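Side-chain contacts in cytoplasmic protein (Cryptococcus neoformans var. grubii serotype A, PDB 7LPO), which probably hydrolyses the beta-glucosidic bond of steryl glucosides, acting as a sterylglucosidase of glycoside hydrolase family 5: residues A[21-25]-A[26-30]; A[494-497]-A[498-502]; A[579-582]-A[583-586]; A[755-759]-A[760-764]. All coordinates share one frame; numbering follows the deposited sequence.

Interaction 1: residues A[21-25]-A[26-30]; sequences IHSST and LHFQD
His22 and Gln29 face each other as an antiparallel hydrogen-bonded pair, a single bridge that closes a hairpin-like reversal of the chain. Two backbone bonds define it: His22 N donates to Gln29 O at 2.7 Å, and Gln29 N returns a bond to His22 O at 3.1 Å. The first donor lies in the plane of its carbonyl, whereas the second is tilted 25° from it. A CA-H...O contact from Phe28 CA adds to the load on His22 O, 3.2 Å away.

A single water bridges the turn. It accepts from Ser24 N and donates both to His27 O and to Gln29 OE1, the last at 2.8 Å. Gln29 reaches it with CG beside its own backbone N (chi1 -58°) and the chain extended beyond; its OE1 passes the Thr25 methyl CG2 at 3.6 Å, the two side chains crossing nearly at a right angle.

Apolar packing joins Ile21 CG2 to Phe28 CD1 at 3.8 Å. A separate, polar approach to the same ring is that of Ser23 OG, which comes obliquely to Phe28 CE1 at 3.3 Å while hydrogen-bonded to Ala447 O.

Phe28 also shares backbone bonds with Leu36 and packs on Leu38, which joins the reversal to strand 35-43 of the catalytic barrel; the Phe28 side chain also touches Cys448 of strand 447-449. His27 meets Ile676 and Pro677 of strand 676-682, in the C-terminal domain.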
loop_
_atom_site.group_PDB
_atom_site.type_symbol
_atom_site.label_atom_id
_atom_site.label_comp_id
_atom_site.label_asym_id
_atom_site.label_seq_id
_atom_site.Cartn_x
_atom_site.Cartn_y
_atom_site.Cartn_z
ATOM N N ILE A 21 -22.639 3.537 -2.049
ATOM C CA ILE A 21 -22.106 3.380 -0.702
ATOM C C ILE A 21 -21.858 4.765 -0.128
ATOM O O ILE A 21 -21.044 5.528 -0.655
ATOM C CB ILE A 21 -20.815 2.550 -0.688
ATOM C CG1 ILE A 21 -21.116 1.087 -0.997
ATOM C CG2 ILE A 21 -20.142 2.687 0.665
ATOM C CD1 ILE A 21 -19.881 0.256 -1.326
ATOM N N HIS A 22 -22.566 5.097 0.944
ATOM C CA HIS A 22 -22.315 6.350 1.641
ATOM C C HIS A 22 -21.011 6.269 2.429
ATOM O O HIS A 22 -20.659 5.220 2.975
ATOM C CB HIS A 22 -23.493 6.672 2.556
ATOM C CG HIS A 22 -24.762 6.935 1.806
ATOM N ND1 HIS A 22 -25.050 8.157 1.236
ATOM C CD2 HIS A 22 -25.796 6.120 1.486
ATOM C CE1 HIS A 22 -26.219 8.092 0.624
ATOM N NE2 HIS A 22 -26.689 6.864 0.755
ATOM N N SER A 23 -20.284 7.382 2.454
ATOM C CA SER A 23 -18.986 7.502 3.103
ATOM C C SER A 23 -18.976 8.857 3.800
ATOM O O SER A 23 -18.099 9.699 3.593
ATOM C CB SER A 23 -17.851 7.355 2.092
ATOM O OG SER A 23 -16.629 7.086 2.753
ATOM N N SER A 24 -20.009 9.062 4.620
ATOM C CA SER A 24 -20.362 10.328 5.237
ATOM C C SER A 24 -20.368 10.260 6.759
ATOM O O SER A 24 -20.604 11.286 7.408
ATOM C CB SER A 24 -21.761 10.747 4.763
ATOM O OG SER A 24 -22.628 9.617 4.779
ATOM N N THR A 25 -20.158 9.084 7.326
ATOM C CA THR A 25 -20.192 8.857 8.753
ATOM C C THR A 25 -19.004 7.960 9.092
ATOM O O THR A 25 -18.161 7.656 8.228
ATOM C CB THR A 25 -21.522 8.211 9.164
ATOM O OG1 THR A 25 -21.524 6.846 8.720
ATOM C CG2 THR A 25 -22.700 8.942 8.560
ATOM N N LEU A 26 -18.969 7.479 10.332
ATOM C CA LEU A 26 -17.862 6.640 10.772
ATOM C C LEU A 26 -17.834 5.278 10.095
ATOM O O LEU A 26 -16.857 4.541 10.270
ATOM C CB LEU A 26 -17.919 6.449 12.285
ATOM C CG LEU A 26 -17.415 7.671 13.046
ATOM C CD1 LEU A 26 -17.793 7.571 14.521
ATOM C CD2 LEU A 26 -15.909 7.810 12.859
ATOM N N HIS A 27 -18.878 4.917 9.354
ATOM C CA HIS A 27 -18.935 3.640 8.665
ATOM C C HIS A 27 -19.547 3.829 7.293
ATOM O O HIS A 27 -20.435 4.665 7.104
ATOM C CB HIS A 27 -19.764 2.606 9.425
ATOM C CG HIS A 27 -19.367 2.449 10.854
ATOM N ND1 HIS A 27 -18.464 1.496 11.274
ATOM C CD2 HIS A 27 -19.745 3.128 11.964
ATOM C CE1 HIS A 27 -18.305 1.594 12.582
ATOM N NE2 HIS A 27 -19.068 2.579 13.024
ATOM N N PHE A 28 -19.058 3.041 6.340
ATOM C CA PHE A 28 -19.720 2.915 5.056
ATOM C C PHE A 28 -21.149 2.450 5.288
ATOM O O PHE A 28 -21.417 1.625 6.169
ATOM C CB PHE A 28 -18.996 1.899 4.174
ATOM C CG PHE A 28 -17.608 2.298 3.763
ATOM C CD1 PHE A 28 -17.376 3.471 3.077
ATOM C CD2 PHE A 28 -16.536 1.460 4.028
ATOM C CE1 PHE A 28 -16.096 3.816 2.673
ATOM C CE2 PHE A 28 -15.249 1.798 3.634
ATOM C CZ PHE A 28 -15.029 2.980 2.951
ATOM N N GLN A 29 -22.067 2.950 4.469
ATOM C CA GLN A 29 -23.462 2.545 4.569
ATOM C C GLN A 29 -24.070 2.348 3.190
ATOM O O GLN A 29 -23.777 3.110 2.263
ATOM C CB GLN A 29 -24.313 3.586 5.299
ATOM C CG GLN A 29 -23.896 3.928 6.691
ATOM C CD GLN A 29 -24.551 5.210 7.150
ATOM O OE1 GLN A 29 -24.238 6.295 6.649
ATOM N NE2 GLN A 29 -25.495 5.093 8.065
ATOM N N ASP A 30 -24.952 1.353 3.072
ATOM C CA ASP A 30 -25.767 1.189 1.880
ATOM C C ASP A 30 -27.000 2.078 2.011
ATOM O O ASP A 30 -27.201 2.743 3.028
ATOM C CB ASP A 30 -26.113 -0.286 1.658
ATOM C CG ASP A 30 -27.073 -0.846 2.688
ATOM O OD1 ASP A 30 -27.638 -0.091 3.517
ATOM O OD2 ASP A 30 -27.265 -2.081 2.655
HETATM O O HOH W 1 -21.686 6.763 5.507
#

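Interaction 2: residues A[494-497]-A[498-502]; sequences RKMI and QGELA
Glu500 lies alongside Met496, one helical turn earlier, and its side chain can be traced against that turn atom by atom. CB sits 3.4 Å from Ile497 O, and CG is 3.6 Å from Met496 O. The chain stays extended past CG, which stands beside the backbone N (chi1 -71°), and this carries the carboxylate alongside Met496, the two side chains pointing the same way. There OE1 comes within 3.5 Å of Met496 SD, and CD stands 4.1 Å from the same sulfur. Met496 starts with CG anti to its N and then bends at chi2 (-94°), putting the sulfur beside the acid. OE2 accepts a bond from Ile472 N; Asp470 OD1 is also close, a like charge that may disfavour full ionisation of both acids.

On the neighbouring flank Ile497 and Leu501 run side by side, with Ile497 CG2 4.2 Å from Leu501 CD2. The backbone of both pairs is joined by i to i+4 bonds, Glu500 N to Met496 O at 3.0 Å and Leu501 N to Ile497 O at 3.1 Å, confirming regular alpha-helix.

Within helix 490-512, Ile497 and Leu501 pack on Ala559 of helix 547-559, to which Arg494 is tied by a salt bridge with Asp554. Met496 and Ile497 touch Asn468 of strand 467-469.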
loop_
_atom_site.group_PDB
_atom_site.type_symbol
_atom_site.label_atom_id
_atom_site.label_comp_id
_atom_site.label_asym_id
_atom_site.label_seq_id
_atom_site.Cartn_x
_atom_site.Cartn_y
_atom_site.Cartn_z
ATOM N N ARG A 494 -0.698 -9.476 20.689
ATOM C CA ARG A 494 -1.917 -9.258 19.916
ATOM C C ARG A 494 -2.663 -8.023 20.401
ATOM O O ARG A 494 -3.116 -7.200 19.595
ATOM C CB ARG A 494 -2.807 -10.496 20.007
ATOM C CG ARG A 494 -2.265 -11.677 19.221
ATOM C CD ARG A 494 -2.928 -12.976 19.615
ATOM N NE ARG A 494 -4.352 -12.996 19.292
ATOM C CZ ARG A 494 -4.865 -13.478 18.163
ATOM N NH1 ARG A 494 -4.073 -13.987 17.220
ATOM N NH2 ARG A 494 -6.181 -13.466 17.979
ATOM N N LYS A 495 -2.804 -7.880 21.720
ATOM C CA LYS A 495 -3.518 -6.728 22.262
ATOM C C LYS A 495 -2.806 -5.434 21.906
ATOM O O LYS A 495 -3.448 -4.417 21.620
ATOM C CB LYS A 495 -3.647 -6.871 23.777
ATOM C CG LYS A 495 -4.461 -5.776 24.449
ATOM C CD LYS A 495 -4.645 -6.077 25.939
ATOM C CE LYS A 495 -5.433 -4.981 26.656
ATOM N NZ LYS A 495 -4.757 -4.550 27.925
ATOM N N MET A 496 -1.475 -5.457 21.908
ATOM C CA MET A 496 -0.709 -4.260 21.593
ATOM C C MET A 496 -0.902 -3.848 20.137
ATOM O O MET A 496 -1.126 -2.665 19.849
ATOM C CB MET A 496 0.765 -4.512 21.908
ATOM C CG MET A 496 1.654 -3.319 21.700
ATOM S SD MET A 496 2.356 -3.370 20.057
ATOM C CE MET A 496 3.560 -4.688 20.253
ATOM N N ILE A 497 -0.857 -4.813 19.211
ATOM C CA ILE A 497 -1.024 -4.483 17.800
ATOM C C ILE A 497 -2.445 -4.012 17.528
ATOM O O ILE A 497 -2.666 -3.071 16.759
ATOM C CB ILE A 497 -0.620 -5.680 16.917
ATOM C CG1 ILE A 497 0.835 -6.022 17.225
ATOM C CG2 ILE A 497 -0.828 -5.353 15.441
ATOM C CD1 ILE A 497 1.556 -6.777 16.158
ATOM N N GLN A 498 -3.427 -4.629 18.175
ATOM C CA GLN A 498 -4.792 -4.134 18.057
ATOM C C GLN A 498 -4.892 -2.701 18.568
ATOM O O GLN A 498 -5.652 -1.891 18.019
ATOM C CB GLN A 498 -5.742 -5.049 18.824
ATOM C CG GLN A 498 -7.196 -4.771 18.581
ATOM C CD GLN A 498 -8.087 -5.765 19.294
ATOM O OE1 GLN A 498 -8.497 -5.535 20.421
ATOM N NE2 GLN A 498 -8.372 -6.887 18.642
ATOM N N GLY A 499 -4.134 -2.368 19.612
ATOM C CA GLY A 499 -4.097 -0.991 20.077
ATOM C C GLY A 499 -3.480 -0.035 19.076
ATOM O O GLY A 499 -3.910 1.117 18.967
ATOM N N GLU A 500 -2.484 -0.503 18.317
ATOM C CA GLU A 500 -1.909 0.343 17.276
ATOM C C GLU A 500 -2.933 0.667 16.194
ATOM O O GLU A 500 -2.999 1.800 15.713
ATOM C CB GLU A 500 -0.683 -0.335 16.666
ATOM C CG GLU A 500 0.531 -0.376 17.583
ATOM C CD GLU A 500 1.784 -0.876 16.864
ATOM O OE1 GLU A 500 1.976 -2.099 16.765
ATOM O OE2 GLU A 500 2.582 -0.040 16.398
ATOM N N LEU A 501 -3.731 -0.314 15.777
ATOM C CA LEU A 501 -4.742 -0.025 14.768
ATOM C C LEU A 501 -5.800 0.936 15.306
ATOM O O LEU A 501 -6.382 1.709 14.541
ATOM C CB LEU A 501 -5.398 -1.319 14.285
ATOM C CG LEU A 501 -4.729 -2.115 13.163
ATOM C CD1 LEU A 501 -4.698 -1.298 11.895
ATOM C CD2 LEU A 501 -3.321 -2.547 13.562
ATOM N N ALA A 502 -6.066 0.899 16.612
ATOM C CA ALA A 502 -7.033 1.823 17.193
ATOM C C ALA A 502 -6.536 3.260 17.119
ATOM O O ALA A 502 -7.342 4.186 16.987
ATOM C CB ALA A 502 -7.326 1.438 18.647
#

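Interaction 3: residues A[579-582]-A[583-586]; sequences HEWG and DNWN
Trp581 to Asn584 form a type II' beta turn, a local contact in the long loop that follows strand 567-570 of the family 5 catalytic barrel. Its evidence is the bond from Asn584 N to Trp581 O, 3.0 Å long, together with the torsions of the two central residues: Gly582 has phi/psi near 64°/-137°, a conformation readily taken up by glycine, and Asp583 lies close to the helical region. The N-H comes in from above the carbonyl plane, 45° off it.

Trp581 O has a second donor, a water at 2.7 Å that in turn accepts from Trp585 N at 2.9 Å. This water links the turn to the residue that follows it. Across the turn Asn584 OD1 approaches Trp581 CB at 3.5 Å, with CG of the asparagine set beside its backbone N. Its ND2 bonds to Asp576 O, which helps to set the rotation of the amide.

The Asp583 carboxylate is bonded through OD1 to Asn577 ND2 and through OD2 to Leu590 N. Trp585 donates through NE1 to Gly153 O, and its side chain lies about 3 Å at nearest atoms from a bound tris molecule, consistent with a place at the wall of the barrel's substrate pocket. Over one face of its indole, offset toward the rim, Asn586 ND2 sits 3.2 Å above the plane.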
loop_
_atom_site.group_PDB
_atom_site.type_symbol
_atom_site.label_atom_id
_atom_site.label_comp_id
_atom_site.label_asym_id
_atom_site.label_seq_id
_atom_site.Cartn_x
_atom_site.Cartn_y
_atom_site.Cartn_z
ATOM N N HIS A 579 8.223 -19.672 -4.861
ATOM C CA HIS A 579 9.054 -19.786 -3.660
ATOM C C HIS A 579 10.437 -19.181 -3.870
ATOM O O HIS A 579 11.002 -18.566 -2.961
ATOM C CB HIS A 579 9.203 -21.249 -3.245
ATOM C CG HIS A 579 7.949 -21.856 -2.715
ATOM N ND1 HIS A 579 7.837 -23.198 -2.427
ATOM C CD2 HIS A 579 6.749 -21.302 -2.425
ATOM C CE1 HIS A 579 6.614 -23.447 -1.997
ATOM N NE2 HIS A 579 5.938 -22.312 -1.974
ATOM N N GLU A 580 11.020 -19.378 -5.048
ATOM C CA GLU A 580 12.396 -18.945 -5.268
ATOM C C GLU A 580 12.516 -17.425 -5.223
ATOM O O GLU A 580 13.424 -16.885 -4.584
ATOM C CB GLU A 580 12.895 -19.481 -6.608
ATOM C CG GLU A 580 14.344 -19.142 -6.893
ATOM C CD GLU A 580 14.833 -19.732 -8.198
ATOM O OE1 GLU A 580 14.024 -20.348 -8.926
ATOM O OE2 GLU A 580 16.033 -19.572 -8.490
ATOM N N TRP A 581 11.615 -16.713 -5.900
ATOM C CA TRP A 581 11.712 -15.260 -5.998
ATOM C C TRP A 581 10.570 -14.525 -5.306
ATOM O O TRP A 581 10.480 -13.296 -5.414
ATOM C CB TRP A 581 11.786 -14.841 -7.468
ATOM C CG TRP A 581 12.964 -15.401 -8.156
ATOM C CD1 TRP A 581 12.976 -16.428 -9.049
ATOM C CD2 TRP A 581 14.322 -14.985 -8.003
ATOM N NE1 TRP A 581 14.251 -16.670 -9.467
ATOM C CE2 TRP A 581 15.100 -15.796 -8.845
ATOM C CE3 TRP A 581 14.956 -13.999 -7.243
ATOM C CZ2 TRP A 581 16.479 -15.657 -8.949
ATOM C CZ3 TRP A 581 16.312 -13.860 -7.343
ATOM C CH2 TRP A 581 17.067 -14.693 -8.183
ATOM N N GLY A 582 9.703 -15.240 -4.600
ATOM C CA GLY A 582 8.625 -14.578 -3.889
ATOM C C GLY A 582 7.670 -13.897 -4.849
ATOM O O GLY A 582 7.306 -14.446 -5.900
ATOM N N ASP A 583 7.274 -12.663 -4.491
ATOM C CA ASP A 583 6.394 -11.856 -5.322
ATOM C C ASP A 583 7.122 -11.281 -6.560
ATOM O O ASP A 583 6.489 -10.495 -7.265
ATOM C CB ASP A 583 5.789 -10.697 -4.518
ATOM C CG ASP A 583 4.882 -11.160 -3.375
ATOM O OD1 ASP A 583 4.437 -12.333 -3.354
ATOM O OD2 ASP A 583 4.607 -10.324 -2.486
ATOM N N ASN A 584 8.387 -11.652 -6.779
ATOM C CA ASN A 584 9.181 -11.176 -7.911
ATOM C C ASN A 584 9.476 -9.686 -7.794
ATOM O O ASN A 584 9.539 -8.976 -8.801
ATOM C CB ASN A 584 8.494 -11.467 -9.247
ATOM C CG ASN A 584 8.282 -12.938 -9.477
ATOM O OD1 ASN A 584 9.241 -13.695 -9.574
ATOM N ND2 ASN A 584 7.022 -13.360 -9.542
ATOM N N TRP A 585 9.676 -9.212 -6.562
ATOM C CA TRP A 585 9.908 -7.791 -6.319
ATOM C C TRP A 585 10.701 -7.644 -5.022
ATOM O O TRP A 585 10.137 -7.734 -3.923
ATOM C CB TRP A 585 8.585 -7.046 -6.256
ATOM C CG TRP A 585 8.725 -5.559 -6.231
ATOM C CD1 TRP A 585 8.891 -4.736 -7.302
ATOM C CD2 TRP A 585 8.702 -4.716 -5.073
ATOM N NE1 TRP A 585 8.976 -3.428 -6.885
ATOM C CE2 TRP A 585 8.865 -3.389 -5.521
ATOM C CE3 TRP A 585 8.575 -4.958 -3.698
ATOM C CZ2 TRP A 585 8.903 -2.301 -4.647
ATOM C CZ3 TRP A 585 8.602 -3.878 -2.828
ATOM C CH2 TRP A 585 8.765 -2.563 -3.309
ATOM N N ASN A 586 12.008 -7.430 -5.164
ATOM C CA ASN A 586 12.879 -6.968 -4.087
ATOM C C ASN A 586 12.949 -7.943 -2.919
ATOM O O ASN A 586 13.275 -7.553 -1.792
ATOM C CB ASN A 586 12.439 -5.583 -3.598
ATOM C CG ASN A 586 12.718 -4.492 -4.619
ATOM O OD1 ASN A 586 13.532 -4.675 -5.524
ATOM N ND2 ASN A 586 12.058 -3.347 -4.465
HETATM O O HOH W 2 10.362 -10.858 -4.301
#

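Interaction 4: residues A[755-759]-A[760-764]; sequences PVPGT and GEEVY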
loop_
_atom_site.group_PDB
_atom_site.type_symbol
_atom_site.label_atom_id
_atom_site.label_comp_id
_atom_site.label_asym_id
_atom_site.label_seq_id
_atom_site.Cartn_x
_atom_site.Cartn_y
_atom_site.Cartn_z
ATOM N N PRO A 755 -35.549 -7.262 15.786
ATOM C CA PRO A 755 -36.203 -5.962 15.966
ATOM C C PRO A 755 -35.303 -4.986 16.704
ATOM O O PRO A 755 -34.582 -5.355 17.635
ATOM C CB PRO A 755 -37.440 -6.304 16.805
ATOM C CG PRO A 755 -36.999 -7.488 17.624
ATOM C CD PRO A 755 -36.054 -8.276 16.735
ATOM N N VAL A 756 -35.360 -3.724 16.294
ATOM C CA VAL A 756 -34.604 -2.687 16.989
ATOM C C VAL A 756 -35.262 -2.462 18.346
ATOM O O VAL A 756 -36.421 -2.862 18.546
ATOM C CB VAL A 756 -34.529 -1.391 16.167
ATOM C CG1 VAL A 756 -34.157 -1.717 14.726
ATOM C CG2 VAL A 756 -35.840 -0.630 16.234
ATOM N N PRO A 757 -34.566 -1.857 19.307
ATOM C CA PRO A 757 -35.210 -1.543 20.588
ATOM C C PRO A 757 -36.290 -0.486 20.420
ATOM O O PRO A 757 -36.198 0.407 19.574
ATOM C CB PRO A 757 -34.058 -1.024 21.463
ATOM C CG PRO A 757 -32.793 -1.434 20.749
ATOM C CD PRO A 757 -33.139 -1.497 19.287
ATOM N N GLY A 758 -37.333 -0.599 21.241
ATOM C CA GLY A 758 -38.370 0.415 21.231
ATOM C C GLY A 758 -37.879 1.778 21.668
ATOM O O GLY A 758 -38.488 2.794 21.316
ATOM N N THR A 759 -36.782 1.823 22.416
ATOM C CA THR A 759 -36.248 3.075 22.922
ATOM C C THR A 759 -34.745 2.936 23.107
ATOM O O THR A 759 -34.257 1.886 23.525
ATOM C CB THR A 759 -36.902 3.460 24.255
ATOM O OG1 THR A 759 -36.247 4.615 24.793
ATOM C CG2 THR A 759 -36.809 2.316 25.259
ATOM N N GLY A 760 -34.027 4.006 22.795
ATOM C CA GLY A 760 -32.617 4.088 23.117
ATOM C C GLY A 760 -31.723 3.231 22.254
ATOM O O GLY A 760 -31.877 3.205 21.032
ATOM N N GLU A 761 -30.778 2.533 22.882
ATOM C CA GLU A 761 -29.859 1.677 22.152
ATOM C C GLU A 761 -29.500 0.492 23.029
ATOM O O GLU A 761 -29.522 0.578 24.259
ATOM C CB GLU A 761 -28.594 2.426 21.714
ATOM C CG GLU A 761 -28.077 3.449 22.704
ATOM C CD GLU A 761 -27.005 4.346 22.101
ATOM O OE1 GLU A 761 -25.898 4.424 22.682
ATOM O OE2 GLU A 761 -27.267 4.964 21.040
ATOM N N GLU A 762 -29.161 -0.614 22.377
ATOM C CA GLU A 762 -28.940 -1.886 23.040
ATOM C C GLU A 762 -27.950 -2.683 22.207
ATOM O O GLU A 762 -27.950 -2.589 20.976
ATOM C CB GLU A 762 -30.261 -2.641 23.200
ATOM C CG GLU A 762 -30.265 -3.730 24.251
ATOM C CD GLU A 762 -31.663 -4.285 24.469
ATOM O OE1 GLU A 762 -32.635 -3.499 24.368
ATOM O OE2 GLU A 762 -31.793 -5.500 24.727
ATOM N N VAL A 763 -27.097 -3.444 22.878
ATOM C CA VAL A 763 -26.113 -4.284 22.212
ATOM C C VAL A 763 -26.677 -5.694 22.090
ATOM O O VAL A 763 -26.928 -6.365 23.098
ATOM C CB VAL A 763 -24.774 -4.294 22.968
ATOM C CG1 VAL A 763 -23.805 -5.266 22.290
ATOM C CG2 VAL A 763 -24.192 -2.897 23.047
ATOM N N TYR A 764 -26.864 -6.146 20.858
ATOM C CA TYR A 764 -27.173 -7.535 20.565
ATOM C C TYR A 764 -25.878 -8.296 20.286
ATOM O O TYR A 764 -24.860 -7.714 19.906
ATOM C CB TYR A 764 -28.098 -7.635 19.356
ATOM C CG TYR A 764 -29.410 -6.898 19.460
ATOM C CD1 TYR A 764 -29.801 -6.270 20.630
ATOM C CD2 TYR A 764 -30.272 -6.851 18.376
ATOM C CE1 TYR A 764 -31.015 -5.611 20.713
ATOM C CE2 TYR A 764 -31.469 -6.197 18.444
ATOM C CZ TYR A 764 -31.840 -5.575 19.609
ATOM O OH TYR A 764 -33.051 -4.927 19.655
#
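Between Pro755 and Tyr764 the backbone reverses through a wide turn, its two arms running 146° apart and coming no closer at CA than 6.4 Å, from Pro757 CA to Glu761 CA, apart from the directly bonded Thr759 and Gly760. Tyr764 OH donates to Pro755 O at 2.6 Å: the phenol oxygen lies in the carbonyl plane with a C=O...O angle of 153°, and the carbonyl oxygen meets the tyrosine ring at its edge, in plane. CG of Tyr764 stands beside its backbone N (chi1 -58°), which swings the ring across toward the first arm.

Pro757 turns its ring from the first arm onto the second. Its CD is 3.5 Å from Tyr764 OH, and its CG touches Glu762 CB at 3.7 Å. The extended glutamate keeps OE1 4.1 Å from Pro757 CB, while OE2 takes a weak hydrogen bond from His740 NE2.

The Tyr764 ring is stacked with His740 and meets Tyr754 edge-to-face. The loop connects strand 749-753, which pairs with 707-710 and 742-746, to strand 761-770 of the four-stranded antiparallel sheet in the C-terminal domain, where Glu762 and Tyr764 bond through their backbones to Val695 and Val693 of strand 689-696; Pro757 rests on Val695.

The four contacts follow one another in series along the chain; none encloses or crosses another, and none touches another. Interaction 1 closes a short reversal just before strand 35-43 enters the barrel. Interaction 2 closes no loop, being one stretch of helix 490-512 on the barrel's outside. Interaction 3 closes a tight turn in the loop after strand 567-570, on the opposite side of the chain's centre from interactions 1 and 4. Interaction 4 closes the turn leading into strand 761-770. Centres of interactions 1 and 4 are about 21 Å apart, those of 3 and 4 about 51 Å, so the set runs from the neighbourhood of the bound tris to the C-terminal domain.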